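PDB 1VPV: fatty acid-binding protein TM_1468 from Thermotoga maritima, which binds long-chain fatty acids such as palmitate and may take part in lipid transport or fatty acid metabolism. Local coordinates for residues V15-D20 / V97-T102. Numbering follows the deposited sequence.
Sequences VKILVD and VVLVLT
Val15 sets its CG1 methyl against Leu99 CB at 4.2 Å, the two side chains crossing at a slant. Its chi1 of -172° sets that methyl anti to the backbone N, while CG2 meets Val97 CB. Further along the same face, Ile17 CG1 approaches Leu99 CD2 at 4.4 Å, and helix 138-149 covers this row. On the other face Leu18 CD2 lies 4.3 Å from Val100 CG2, where Tyr90 of helix 80-92 packs on Leu18 and Tyr87 on Val100; Lys16, kinked at chi2, carries its NZ off to a salt bridge with Asp34. Between the two rows, strands 15-20 and 97-102 run parallel, at 22° to each other. Lys16 and Leu18 each donate their N-H (to Val97 O and Leu99 O) and accept at their C=O (from Leu99 N and Leu101 N), Leu99 N to Lys16 O being the straightest (2.8 Å, 177°). In alpha/beta folds binding sites commonly lie at the C-terminal ends of parallel strands; here Asp20 lies about 7 Å from the bound palmitate, side chain to ligand. Apolar rows and backbone bonds hold the strands together, while the Asp20 carboxylate, near Ser108 of the hexadecanoate site, probably helps to order the strand ends through the hydrogen bond OD2 accepts from Leu103 N.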
# COMPACT_ATOMS: atom_id res chain seq x y z
N VAL A 15 -7.14 -19.03 8.85
CA VAL A 15 -6.88 -17.61 9.07
C VAL A 15 -7.31 -16.70 7.92
O VAL A 15 -6.87 -16.88 6.80
CB VAL A 15 -5.37 -17.38 9.32
CG1 VAL A 15 -5.11 -15.94 9.74
CG2 VAL A 15 -4.86 -18.31 10.39
N LYS A 16 -8.16 -15.72 8.21
CA LYS A 16 -8.48 -14.65 7.24
C LYS A 16 -7.43 -13.57 7.34
O LYS A 16 -7.00 -13.22 8.44
CB LYS A 16 -9.81 -14.00 7.57
CG LYS A 16 -10.30 -13.05 6.48
CD LYS A 16 -11.01 -13.85 5.37
CE LYS A 16 -11.01 -13.12 4.07
NZ LYS A 16 -11.67 -13.96 3.06
N ILE A 17 -7.04 -13.01 6.19
CA ILE A 17 -6.16 -11.87 6.18
C ILE A 17 -6.97 -10.69 5.65
O ILE A 17 -7.62 -10.78 4.62
CB ILE A 17 -4.92 -12.10 5.31
CG1 ILE A 17 -4.05 -13.18 5.94
CG2 ILE A 17 -4.12 -10.81 5.13
CD1 ILE A 17 -2.90 -13.69 5.03
N LEU A 18 -6.95 -9.59 6.38
CA LEU A 18 -7.62 -8.38 5.95
C LEU A 18 -6.59 -7.26 5.79
O LEU A 18 -5.77 -7.03 6.68
CB LEU A 18 -8.65 -7.98 7.00
CG LEU A 18 -9.45 -6.72 6.71
CD1 LEU A 18 -10.38 -6.94 5.56
CD2 LEU A 18 -10.21 -6.34 7.98
N VAL A 19 -6.60 -6.59 4.65
CA VAL A 19 -5.87 -5.30 4.53
C VAL A 19 -6.93 -4.22 4.31
O VAL A 19 -8.09 -4.52 4.04
CB VAL A 19 -4.82 -5.28 3.40
CG1 VAL A 19 -3.79 -6.43 3.58
CG2 VAL A 19 -5.50 -5.39 2.02
N ASP A 20 -6.54 -2.97 4.45
CA ASP A 20 -7.40 -1.86 4.15
C ASP A 20 -7.20 -1.43 2.69
O ASP A 20 -6.25 -1.86 2.04
CB ASP A 20 -7.16 -0.73 5.13
CG ASP A 20 -5.80 -0.09 4.99
OD1 ASP A 20 -5.53 0.56 3.93
OD2 ASP A 20 -5.02 -0.22 5.96
N VAL A 97 -9.16 -17.29 13.22
CA VAL A 97 -8.31 -16.13 13.52
C VAL A 97 -8.40 -15.12 12.36
O VAL A 97 -8.49 -15.50 11.19
CB VAL A 97 -6.81 -16.54 13.69
CG1 VAL A 97 -5.92 -15.32 13.91
CG2 VAL A 97 -6.61 -17.52 14.83
N VAL A 98 -8.41 -13.82 12.69
CA VAL A 98 -8.27 -12.77 11.68
C VAL A 98 -6.94 -12.07 11.89
O VAL A 98 -6.60 -11.67 13.00
CB VAL A 98 -9.35 -11.71 11.77
CG1 VAL A 98 -9.19 -10.74 10.62
CG2 VAL A 98 -10.73 -12.33 11.74
N LEU A 99 -6.18 -11.94 10.81
CA LEU A 99 -4.94 -11.19 10.84
C LEU A 99 -5.11 -9.94 10.02
O LEU A 99 -5.29 -10.03 8.81
CB LEU A 99 -3.81 -12.03 10.25
CG LEU A 99 -2.47 -11.29 10.07
CD1 LEU A 99 -1.89 -10.90 11.43
CD2 LEU A 99 -1.47 -12.16 9.31
N VAL A 100 -5.02 -8.77 10.65
CA VAL A 100 -5.20 -7.46 9.99
C VAL A 100 -3.86 -6.72 9.82
O VAL A 100 -3.11 -6.54 10.78
CB VAL A 100 -6.14 -6.53 10.83
CG1 VAL A 100 -6.41 -5.21 10.12
CG2 VAL A 100 -7.43 -7.24 11.17
N LEU A 101 -3.58 -6.29 8.61
CA LEU A 101 -2.42 -5.46 8.30
C LEU A 101 -2.93 -4.13 7.81
O LEU A 101 -3.61 -4.05 6.78
CB LEU A 101 -1.56 -6.10 7.18
CG LEU A 101 -0.60 -7.16 7.69
CD1 LEU A 101 -1.35 -8.39 7.99
CD2 LEU A 101 0.50 -7.45 6.70
N THR A 102 -2.64 -3.08 8.56
CA THR A 102 -3.09 -1.74 8.19
C THR A 102 -1.94 -0.88 7.77
O THR A 102 -0.80 -1.09 8.18
CB THR A 102 -3.75 -0.99 9.33
OG1 THR A 102 -2.76 -0.61 10.31
CG2 THR A 102 -4.87 -1.84 9.95